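Uncharacterized protein (Streptomyces malaysiense, PDB 6ZYL) catalyses the beta-hydroxylation of thioholgamide as the non-heme monooxygenase ThoJ, probably using iron and 2-oxoglutarate like other members of the phytanoyl-CoA dioxygenase family. Local coordinates at residues M160-G165 / Q208-H213; A29-F32 / F37-P40; A71-F76 / R285-I290; H80-W85 / N277-A282. One frame throughout, in Å; residues are numbered along the deposited sequence.

The four contacts form two pairs on opposite sides of the chain's centre. Interactions 1 and 2 have centres about 8 Å apart and share neighbouring strands of one sheet: Val-38 N probably bonds Val-211 O at 2.8 Å, and the Phe-37 ring stacks on Tyr-162. Of the four, interaction 1 lies at the probable metal pocket, where Met-160 comes within about 4 Å of a bound tartaric acid. Interactions 3 and 4, centres about 11 Å apart, both use helix 273-295 and meet where Tyr-73 O packs on Phe-279 CZ at 4.0 Å. Their centres lie about 24 and 27 Å from that of interaction 1, across the chain's centre and away from that pocket.

Interaction 1 (M160-G165 / Q208-H213); sequences MRYARG and QCSVHH
Tyr-162 spans the gap between strand 160-162 and strand 209-212, whose axes stay 10.6 Å apart, and anchors its hydroxyl between Ser-210 and His-212. From CB, CG leaves anti to the carbonyl carbon (chi1 -72°), which sends the ring across toward the opposite strand. The CE1 and CE2 atoms then meet different partners: CE1 packs against ND1 of His-212, whereas CE2 lies 3.2 Å from OG of Ser-210. Beyond CZ, the phenol oxygen is gripped twice. One hydrogen bond joins Tyr-162 OH to Ser-210 OG at 2.7 Å, with the serine oxygen at the edge of the tyrosine ring and in its plane. The other joins Tyr-162 OH to His-212 ND1, also at 2.7 Å, the hydroxyl lying at the edge of the imidazole near its plane. The two rings are set obliquely, planes 67° apart and centroids separated by 5.1 Å. The imidazole is held at both nitrogens, by Tyr-162 OH at ND1 and Asp-130 at NE2, which probably fixes its rotation; the Ser-210 bond fixes the phenol oxygen. Met-160 closes the same side chain in: its chain bends at the last torsion, and CE reaches His-212 CE1 at 3.9 Å. His-212 also meets the ring of His-218. Asp-130 and His-218 fit the HxD...H sequence pattern of the family, so His-212 is probably a second-shell residue of the iron site in this apo structure. Side chains from two facing sheets converging on such a pocket are characteristic of the double-stranded beta-helix fold of non-heme oxygenases.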
# COMPACT_ATOMS: atom_id res chain seq x y z
N MET A 160 -5.37 -7.31 -9.36
CA MET A 160 -4.35 -6.51 -10.01
C MET A 160 -3.53 -7.37 -10.96
O MET A 160 -3.32 -8.57 -10.73
CB MET A 160 -3.45 -5.90 -8.94
CG MET A 160 -2.37 -4.95 -9.39
SD MET A 160 -1.83 -3.99 -7.95
CE MET A 160 -1.33 -5.28 -6.81
N ARG A 161 -3.09 -6.76 -12.06
CA ARG A 161 -2.17 -7.38 -13.01
C ARG A 161 -0.85 -6.63 -12.98
O ARG A 161 -0.83 -5.40 -12.91
CB ARG A 161 -2.71 -7.34 -14.44
CG ARG A 161 -4.14 -7.77 -14.64
CD ARG A 161 -4.41 -8.04 -16.12
NE ARG A 161 -4.61 -6.82 -16.90
CZ ARG A 161 -5.67 -6.02 -16.79
NH1 ARG A 161 -6.63 -6.31 -15.91
NH2 ARG A 161 -5.78 -4.94 -17.54
N TYR A 162 0.26 -7.37 -13.09
CA TYR A 162 1.58 -6.77 -13.13
C TYR A 162 2.16 -6.85 -14.55
O TYR A 162 1.86 -7.77 -15.30
CB TYR A 162 2.56 -7.47 -12.18
CG TYR A 162 2.34 -7.22 -10.71
CD1 TYR A 162 1.84 -6.01 -10.24
CD2 TYR A 162 2.67 -8.20 -9.79
CE1 TYR A 162 1.66 -5.80 -8.88
CE2 TYR A 162 2.49 -8.00 -8.44
CZ TYR A 162 1.99 -6.80 -7.99
OH TYR A 162 1.82 -6.62 -6.64
N ALA A 163 3.01 -5.87 -14.88
CA ALA A 163 3.80 -5.88 -16.11
C ALA A 163 5.24 -6.18 -15.72
O ALA A 163 5.96 -5.30 -15.25
CB ALA A 163 3.68 -4.56 -16.86
N ARG A 164 5.66 -7.43 -15.90
CA ARG A 164 6.99 -7.86 -15.48
C ARG A 164 8.06 -6.97 -16.08
O ARG A 164 8.04 -6.66 -17.28
CB ARG A 164 7.21 -9.32 -15.90
CG ARG A 164 8.40 -10.00 -15.25
CD ARG A 164 8.52 -11.45 -15.73
NE ARG A 164 7.82 -12.38 -14.85
CZ ARG A 164 6.72 -13.05 -15.17
NH1 ARG A 164 6.17 -12.90 -16.37
NH2 ARG A 164 6.17 -13.88 -14.29
N GLY A 165 9.00 -6.54 -15.24
CA GLY A 165 10.11 -5.73 -15.68
C GLY A 165 9.80 -4.28 -15.98
O GLY A 165 10.71 -3.53 -16.35
N GLN A 208 -2.11 -14.13 2.23
CA GLN A 208 -0.88 -13.91 1.49
C GLN A 208 -0.82 -12.47 1.01
O GLN A 208 -1.81 -11.73 1.03
CB GLN A 208 -0.78 -14.87 0.31
CG GLN A 208 -0.79 -16.34 0.68
CD GLN A 208 -0.63 -17.24 -0.53
OE1 GLN A 208 -1.28 -17.04 -1.56
NE2 GLN A 208 0.23 -18.24 -0.41
N CYS A 209 0.36 -12.07 0.55
CA CYS A 209 0.54 -10.72 0.03
C CYS A 209 1.47 -10.75 -1.17
O CYS A 209 2.17 -11.73 -1.42
CB CYS A 209 1.09 -9.78 1.11
SG CYS A 209 2.81 -10.10 1.56
N SER A 210 1.43 -9.66 -1.92
CA SER A 210 2.35 -9.42 -3.03
C SER A 210 3.16 -8.18 -2.69
O SER A 210 2.66 -7.25 -2.06
CB SER A 210 1.59 -9.22 -4.34
OG SER A 210 2.49 -8.98 -5.40
N VAL A 211 4.43 -8.19 -3.10
CA VAL A 211 5.34 -7.07 -2.91
C VAL A 211 5.77 -6.61 -4.29
O VAL A 211 6.30 -7.40 -5.07
CB VAL A 211 6.55 -7.44 -2.05
CG1 VAL A 211 7.32 -6.19 -1.64
CG2 VAL A 211 6.13 -8.25 -0.84
N HIS A 212 5.54 -5.33 -4.60
CA HIS A 212 5.93 -4.81 -5.90
C HIS A 212 6.63 -3.46 -5.76
O HIS A 212 6.45 -2.74 -4.78
CB HIS A 212 4.72 -4.71 -6.86
CG HIS A 212 3.67 -3.72 -6.45
ND1 HIS A 212 2.43 -4.10 -6.00
CD2 HIS A 212 3.66 -2.37 -6.48
CE1 HIS A 212 1.70 -3.02 -5.74
NE2 HIS A 212 2.43 -1.96 -6.02
N HIS A 213 7.47 -3.19 -6.76
CA HIS A 213 8.17 -1.92 -6.88
C HIS A 213 7.18 -0.80 -7.14
O HIS A 213 6.17 -0.98 -7.83
CB HIS A 213 9.18 -2.03 -8.03
CG HIS A 213 10.28 -1.01 -8.00
ND1 HIS A 213 10.14 0.23 -8.57
CD2 HIS A 213 11.54 -1.08 -7.52
CE1 HIS A 213 11.27 0.91 -8.41
NE2 HIS A 213 12.13 0.13 -7.78

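Interaction 2 (A29-F32 / F37-P40); sequences AERF and FVFP
Phe-32 and Phe-37 bring helix 28-35 and the start of strand 37-41 together after a tight turn of the chain, their CA atoms 4.6 Å apart. There the backbones touch through a CA-H...O contact from Phe-32 CA to Phe-37 O, 3.5 Å long with an angle of 156° at the hydrogen. The Phe-32 ring lies beside this junction, CD1 at 4.0 Å from Phe-37 CA, and packs further on Val-211 and on Leu-102 of helix 93-103. Arg-31 takes the outer side. Its chain turns at chi3 (54°) and runs along the strand in its N-to-C direction, which lays the guanidinium flat against Val-38. The branch that touches is CG2, anti to the valine's own backbone N; it sits 3.3 Å above the guanidinium plane, over the centre, and 3.4 Å from Arg-31 CZ. The polar rim of the group is served by water. NH2 of Arg-31 donates to one water at 2.9 Å, which also accepts from Phe-39 N, and to a second, which lies at the guanidinium edge in its plane. That second water donates in turn to Pro-40 O at 2.6 Å, just past the cis peptide bond that precedes the proline. With a leucine in place of Arg-31, both waters would probably lose the donor that ties them to the helix, and Val-38 CG2 the flat group lying over it. The chemistry is thus divided, apolar over one face of the guanidinium and water-bound at its edge, which probably lets the charge stay hydrated while that face packs on the valine methyl.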
# COMPACT_ATOMS: atom_id res chain seq x y z
N ALA A 29 14.88 -11.43 -3.07
CA ALA A 29 15.36 -10.15 -3.57
C ALA A 29 15.68 -10.22 -5.06
O ALA A 29 15.42 -9.26 -5.80
CB ALA A 29 16.59 -9.71 -2.78
N GLU A 30 16.24 -11.34 -5.51
CA GLU A 30 16.58 -11.47 -6.93
C GLU A 30 15.33 -11.44 -7.79
O GLU A 30 15.29 -10.77 -8.83
CB GLU A 30 17.36 -12.77 -7.16
CG GLU A 30 18.14 -12.79 -8.47
CD GLU A 30 18.39 -14.20 -8.98
OE1 GLU A 30 18.53 -14.37 -10.21
OE2 GLU A 30 18.44 -15.13 -8.15
N ARG A 31 14.28 -12.17 -7.39
CA ARG A 31 13.03 -12.14 -8.13
C ARG A 31 12.43 -10.74 -8.13
O ARG A 31 11.98 -10.23 -9.16
CB ARG A 31 12.04 -13.14 -7.54
CG ARG A 31 12.53 -14.58 -7.52
CD ARG A 31 11.76 -15.41 -6.50
NE ARG A 31 10.31 -15.33 -6.70
CZ ARG A 31 9.40 -15.82 -5.86
NH1 ARG A 31 9.79 -16.42 -4.74
NH2 ARG A 31 8.11 -15.70 -6.14
N PHE A 32 12.42 -10.09 -6.96
CA PHE A 32 11.86 -8.75 -6.85
C PHE A 32 12.57 -7.78 -7.78
O PHE A 32 11.93 -7.00 -8.50
CB PHE A 32 11.95 -8.27 -5.40
CG PHE A 32 11.45 -6.87 -5.18
CD1 PHE A 32 10.09 -6.61 -5.12
CD2 PHE A 32 12.34 -5.82 -5.03
CE1 PHE A 32 9.63 -5.32 -4.92
CE2 PHE A 32 11.88 -4.53 -4.83
CZ PHE A 32 10.53 -4.28 -4.78
N PHE A 37 8.42 -7.40 -8.83
CA PHE A 37 7.43 -7.86 -7.87
C PHE A 37 7.87 -9.24 -7.39
O PHE A 37 8.77 -9.85 -7.96
CB PHE A 37 6.03 -7.90 -8.48
CG PHE A 37 5.91 -8.80 -9.68
CD1 PHE A 37 5.91 -10.18 -9.53
CD2 PHE A 37 5.79 -8.27 -10.95
CE1 PHE A 37 5.80 -11.01 -10.63
CE2 PHE A 37 5.68 -9.09 -12.05
CZ PHE A 37 5.68 -10.46 -11.89
N VAL A 38 7.21 -9.72 -6.35
CA VAL A 38 7.44 -11.07 -5.85
C VAL A 38 6.20 -11.49 -5.06
O VAL A 38 5.76 -10.78 -4.15
CB VAL A 38 8.74 -11.13 -5.01
CG1 VAL A 38 8.56 -10.45 -3.67
CG2 VAL A 38 9.19 -12.58 -4.85
N PHE A 39 5.61 -12.63 -5.44
CA PHE A 39 4.40 -13.11 -4.80
C PHE A 39 4.20 -14.57 -5.18
O PHE A 39 4.69 -15.02 -6.23
CB PHE A 39 3.17 -12.28 -5.21
CG PHE A 39 2.68 -12.55 -6.61
CD1 PHE A 39 1.79 -13.58 -6.86
CD2 PHE A 39 3.11 -11.78 -7.67
CE1 PHE A 39 1.34 -13.84 -8.14
CE2 PHE A 39 2.66 -12.03 -8.96
CZ PHE A 39 1.77 -13.06 -9.19
N PRO A 40 3.49 -15.35 -4.35
CA PRO A 40 3.01 -14.93 -3.03
C PRO A 40 4.13 -14.98 -2.00
O PRO A 40 5.05 -15.77 -2.17
CB PRO A 40 1.93 -15.97 -2.70
CG PRO A 40 2.41 -17.21 -3.40
CD PRO A 40 3.07 -16.73 -4.68
O HOH W 1 6.94 -13.81 -8.01
O HOH W 2 6.53 -17.03 -3.95

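Interaction 3 (A71-F76 / R285-I290); sequences ARYAAF and RRQKRI
Gln-287 projects from helix 273-295, the long C-terminal helix packed on the outside of the double-stranded beta-helix core, into the angle between Tyr-73 and Phe-76. These two aromatic residues belong to the loop that follows helix 68-72, on the way to helix 84-90. The glutamine chain bends at chi2 (-47°), which presents its CG to the tyrosine and its amide to the phenylalanine. Tyr-73 approaches from the opposite direction: its CE1 is 3.6 Å from Gln-287 CG, and ring and amide planes stand 56° apart. Phe-76 comes across the glutamine at about a right angle. Its CE2 lies 3.8 Å from both OE1 and NE2 of Gln-287, so the amide meets the edge of the ring, with planes 70° apart. The contact is therefore made by van der Waals packing at the protein surface. A glycine in place of Gln-287 would probably open a gap between the helix and both rings, leaving Tyr-73 CE1 and Phe-76 CE2 without the side chain they both rest on. The tyrosine is also steadied within its own segment: Arg-72 CG rests 3.7 Å above the plane of the Tyr-73 ring, offset toward its rim.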
# COMPACT_ATOMS: atom_id res chain seq x y z
N ALA A 71 -13.93 9.64 8.35
CA ALA A 71 -14.69 9.04 7.25
C ALA A 71 -14.08 9.40 5.91
O ALA A 71 -13.98 8.56 5.01
CB ALA A 71 -16.15 9.49 7.32
N ARG A 72 -13.67 10.66 5.75
CA ARG A 72 -13.10 11.09 4.47
C ARG A 72 -11.79 10.37 4.17
O ARG A 72 -11.51 10.05 3.01
CB ARG A 72 -12.89 12.61 4.48
CG ARG A 72 -12.19 13.13 3.24
CD ARG A 72 -12.37 14.64 3.07
NE ARG A 72 -11.62 15.10 1.90
CZ ARG A 72 -12.08 15.07 0.66
NH1 ARG A 72 -13.31 14.62 0.41
NH2 ARG A 72 -11.32 15.50 -0.34
N TYR A 73 -10.99 10.10 5.20
CA TYR A 73 -9.69 9.46 5.05
C TYR A 73 -9.71 8.05 5.64
O TYR A 73 -8.72 7.57 6.20
CB TYR A 73 -8.60 10.31 5.69
CG TYR A 73 -8.40 11.62 4.95
CD1 TYR A 73 -7.62 11.67 3.81
CD2 TYR A 73 -9.01 12.79 5.39
CE1 TYR A 73 -7.44 12.86 3.12
CE2 TYR A 73 -8.83 13.98 4.71
CZ TYR A 73 -8.05 14.01 3.58
OH TYR A 73 -7.86 15.18 2.89
N ALA A 74 -10.84 7.36 5.49
CA ALA A 74 -10.98 6.02 6.05
C ALA A 74 -10.04 5.03 5.37
O ALA A 74 -9.55 4.10 6.03
CB ALA A 74 -12.43 5.55 5.93
N ALA A 75 -9.78 5.20 4.08
CA ALA A 75 -9.07 4.21 3.29
C ALA A 75 -7.62 4.59 2.99
O ALA A 75 -6.91 3.81 2.35
CB ALA A 75 -9.81 3.96 1.97
N PHE A 76 -7.18 5.76 3.43
CA PHE A 76 -5.83 6.23 3.14
C PHE A 76 -5.59 7.54 3.90
O PHE A 76 -6.56 8.21 4.25
CB PHE A 76 -5.64 6.46 1.65
CG PHE A 76 -6.29 7.73 1.16
CD1 PHE A 76 -7.64 7.76 0.88
CD2 PHE A 76 -5.55 8.89 1.00
CE1 PHE A 76 -8.25 8.91 0.44
CE2 PHE A 76 -6.16 10.06 0.57
CZ PHE A 76 -7.51 10.07 0.29
N ARG A 285 -0.29 16.70 6.88
CA ARG A 285 1.06 16.81 6.34
C ARG A 285 1.19 16.09 5.01
O ARG A 285 1.74 16.63 4.04
CB ARG A 285 2.05 16.26 7.36
CG ARG A 285 3.51 16.26 6.95
CD ARG A 285 4.37 15.62 8.05
NE ARG A 285 4.22 16.33 9.32
CZ ARG A 285 3.72 15.80 10.43
NH1 ARG A 285 3.32 14.53 10.46
NH2 ARG A 285 3.63 16.54 11.53
N ARG A 286 0.67 14.86 4.94
CA ARG A 286 0.82 14.08 3.71
C ARG A 286 0.01 14.68 2.57
O ARG A 286 0.51 14.79 1.44
CB ARG A 286 0.38 12.63 3.96
CG ARG A 286 0.40 11.77 2.71
CD ARG A 286 1.78 11.70 2.08
NE ARG A 286 2.79 11.28 3.05
CZ ARG A 286 2.94 10.04 3.49
NH1 ARG A 286 2.15 9.07 3.04
NH2 ARG A 286 3.89 9.75 4.38
N GLN A 287 -1.24 15.07 2.83
CA GLN A 287 -2.07 15.59 1.75
C GLN A 287 -1.53 16.92 1.22
O GLN A 287 -1.70 17.22 0.03
CB GLN A 287 -3.51 15.74 2.23
CG GLN A 287 -4.19 14.41 2.55
CD GLN A 287 -3.99 13.36 1.47
OE1 GLN A 287 -3.28 12.36 1.67
NE2 GLN A 287 -4.60 13.57 0.31
N LYS A 288 -0.88 17.71 2.07
CA LYS A 288 -0.17 18.88 1.56
C LYS A 288 0.88 18.47 0.53
O LYS A 288 1.00 19.10 -0.53
CB LYS A 288 0.49 19.65 2.71
CG LYS A 288 -0.45 20.54 3.51
CD LYS A 288 0.27 21.12 4.72
CE LYS A 288 -0.64 22.03 5.53
NZ LYS A 288 -0.01 22.44 6.82
N ARG A 289 1.63 17.41 0.83
CA ARG A 289 2.61 16.90 -0.12
C ARG A 289 1.94 16.43 -1.40
O ARG A 289 2.34 16.81 -2.51
CB ARG A 289 3.40 15.74 0.51
CG ARG A 289 4.27 16.11 1.70
CD ARG A 289 5.53 15.23 1.75
NE ARG A 289 6.30 15.37 0.52
CZ ARG A 289 6.63 14.38 -0.29
NH1 ARG A 289 6.28 13.13 -0.00
NH2 ARG A 289 7.32 14.63 -1.40
N ILE A 290 0.91 15.59 -1.27
CA ILE A 290 0.21 15.06 -2.44
C ILE A 290 -0.34 16.21 -3.28
O ILE A 290 -0.15 16.25 -4.51
CB ILE A 290 -0.91 14.10 -2.02
CG1 ILE A 290 -0.36 12.94 -1.19
CG2 ILE A 290 -1.66 13.59 -3.25
CD1 ILE A 290 0.73 12.14 -1.87

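Interaction 4 (H80-W85 / N277-A282); sequences HLVASW and NDFYSA
Val-82 and Phe-279 meet obliquely, the valine spreading both methyls along the near part of the phenylalanine. CG1 makes the tight approach, 3.3 Å from Phe-279 CB and 3.4 Å from both CG and CD1 of that residue. CG2 lies farther along the ring, 4.0 Å from Phe-279 CD1. Because CG1 stands anti to the carbonyl carbon of Val-82 (chi1 -67°), it points at the root of the phenylalanine, where the ring joins the helix. Leu-81 reaches the same residue differently: its CB faces the ring edge, near the plane, 4.4 Å from Phe-279 CD1. The rest of the leucine passes on, and CD1 lands on CB of Ala-282 at 3.7 Å. Phe-279 and Ala-282 are three residues apart, so they lie on one face of helix 273-295, and consecutive residues of the loop fill adjoining positions on it. This helix flanks the barrel-like double-stranded beta-helix core on its outer side, and Ala-282 also touches Ser-249 of strand 249-254. The loop is also held by a hydrogen bond between His-80 ND1 and Thr-112 OG1 on strand 107-117, and by backbone bonding of Val-82 with Phe-271. Just past the packed residues, Ala-83 takes the N-cap position of helix 84-90, and the first-turn amide Ser-84 N is bonded by OD1 of Asp-270.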
# COMPACT_ATOMS: atom_id res chain seq x y z
N HIS A 80 -2.97 2.86 9.75
CA HIS A 80 -2.22 2.22 10.82
C HIS A 80 -1.99 3.12 12.02
O HIS A 80 -1.55 2.62 13.06
CB HIS A 80 -0.87 1.74 10.27
CG HIS A 80 -0.05 2.82 9.64
ND1 HIS A 80 -0.40 3.42 8.45
CD2 HIS A 80 1.10 3.42 10.04
CE1 HIS A 80 0.50 4.34 8.14
NE2 HIS A 80 1.42 4.36 9.08
N LEU A 81 -2.26 4.42 11.91
CA LEU A 81 -2.06 5.32 13.04
C LEU A 81 -3.29 5.41 13.94
O LEU A 81 -3.17 5.93 15.06
CB LEU A 81 -1.70 6.72 12.54
CG LEU A 81 -0.39 6.87 11.76
CD1 LEU A 81 -0.08 8.35 11.52
CD2 LEU A 81 0.78 6.20 12.48
N VAL A 82 -4.44 4.91 13.51
CA VAL A 82 -5.66 4.98 14.32
C VAL A 82 -6.33 3.63 14.54
O VAL A 82 -7.12 3.50 15.49
CB VAL A 82 -6.66 5.97 13.69
CG1 VAL A 82 -6.13 7.39 13.75
CG2 VAL A 82 -6.98 5.56 12.26
N ALA A 83 -6.08 2.62 13.71
CA ALA A 83 -6.81 1.36 13.77
C ALA A 83 -5.88 0.24 14.21
O ALA A 83 -4.82 0.02 13.60
CB ALA A 83 -7.43 1.02 12.42
N SER A 84 -6.28 -0.48 15.26
CA SER A 84 -5.43 -1.53 15.81
C SER A 84 -5.18 -2.64 14.80
O SER A 84 -4.09 -3.21 14.75
CB SER A 84 -6.05 -2.09 17.09
OG SER A 84 -6.03 -1.13 18.13
N TRP A 85 -6.20 -2.98 14.00
CA TRP A 85 -6.02 -4.06 13.03
C TRP A 85 -4.97 -3.69 11.99
O TRP A 85 -4.17 -4.54 11.58
CB TRP A 85 -7.35 -4.39 12.35
CG TRP A 85 -7.88 -3.33 11.44
CD1 TRP A 85 -8.77 -2.35 11.76
CD2 TRP A 85 -7.55 -3.13 10.06
NE1 TRP A 85 -9.02 -1.56 10.66
CE2 TRP A 85 -8.28 -2.02 9.61
CE3 TRP A 85 -6.71 -3.80 9.16
CZ2 TRP A 85 -8.19 -1.55 8.30
CZ3 TRP A 85 -6.62 -3.33 7.86
CH2 TRP A 85 -7.36 -2.22 7.44
N ASN A 277 -5.33 12.78 17.19
CA ASN A 277 -4.63 14.06 17.00
C ASN A 277 -3.40 13.89 16.13
O ASN A 277 -3.16 14.69 15.22
CB ASN A 277 -4.25 14.65 18.36
CG ASN A 277 -5.46 15.03 19.19
OD1 ASN A 277 -6.56 15.20 18.66
ND2 ASN A 277 -5.26 15.17 20.49
N ASP A 278 -2.61 12.84 16.38
CA ASP A 278 -1.46 12.56 15.52
C ASP A 278 -1.91 12.19 14.11
O ASP A 278 -1.21 12.51 13.14
CB ASP A 278 -0.62 11.44 16.11
CG ASP A 278 0.08 11.85 17.40
OD1 ASP A 278 0.26 13.06 17.63
OD2 ASP A 278 0.45 10.95 18.18
N PHE A 279 -3.05 11.52 13.99
CA PHE A 279 -3.59 11.17 12.68
C PHE A 279 -3.92 12.42 11.87
O PHE A 279 -3.48 12.57 10.73
CB PHE A 279 -4.82 10.28 12.87
CG PHE A 279 -5.56 9.95 11.61
CD1 PHE A 279 -5.20 8.86 10.84
CD2 PHE A 279 -6.63 10.73 11.20
CE1 PHE A 279 -5.89 8.56 9.68
CE2 PHE A 279 -7.32 10.44 10.04
CZ PHE A 279 -6.95 9.35 9.28
N TYR A 280 -4.70 13.33 12.46
CA TYR A 280 -5.01 14.59 11.78
C TYR A 280 -3.74 15.29 11.32
O TYR A 280 -3.65 15.77 10.19
CB TYR A 280 -5.81 15.50 12.71
CG TYR A 280 -7.11 14.92 13.22
CD1 TYR A 280 -7.86 14.05 12.43
CD2 TYR A 280 -7.59 15.23 14.48
CE1 TYR A 280 -9.04 13.51 12.89
CE2 TYR A 280 -8.77 14.70 14.95
CZ TYR A 280 -9.50 13.84 14.15
OH TYR A 280 -10.68 13.31 14.61
N SER A 281 -2.74 15.35 12.20
CA SER A 281 -1.49 16.03 11.86
C SER A 281 -0.77 15.31 10.73
O SER A 281 -0.29 15.94 9.78
CB SER A 281 -0.60 16.12 13.10
OG SER A 281 0.58 16.86 12.84
N ALA A 282 -0.68 13.98 10.81
CA ALA A 282 0.08 13.23 9.81
C ALA A 282 -0.62 13.25 8.46
O ALA A 282 0.04 13.36 7.42
CB ALA A 282 0.30 11.80 10.29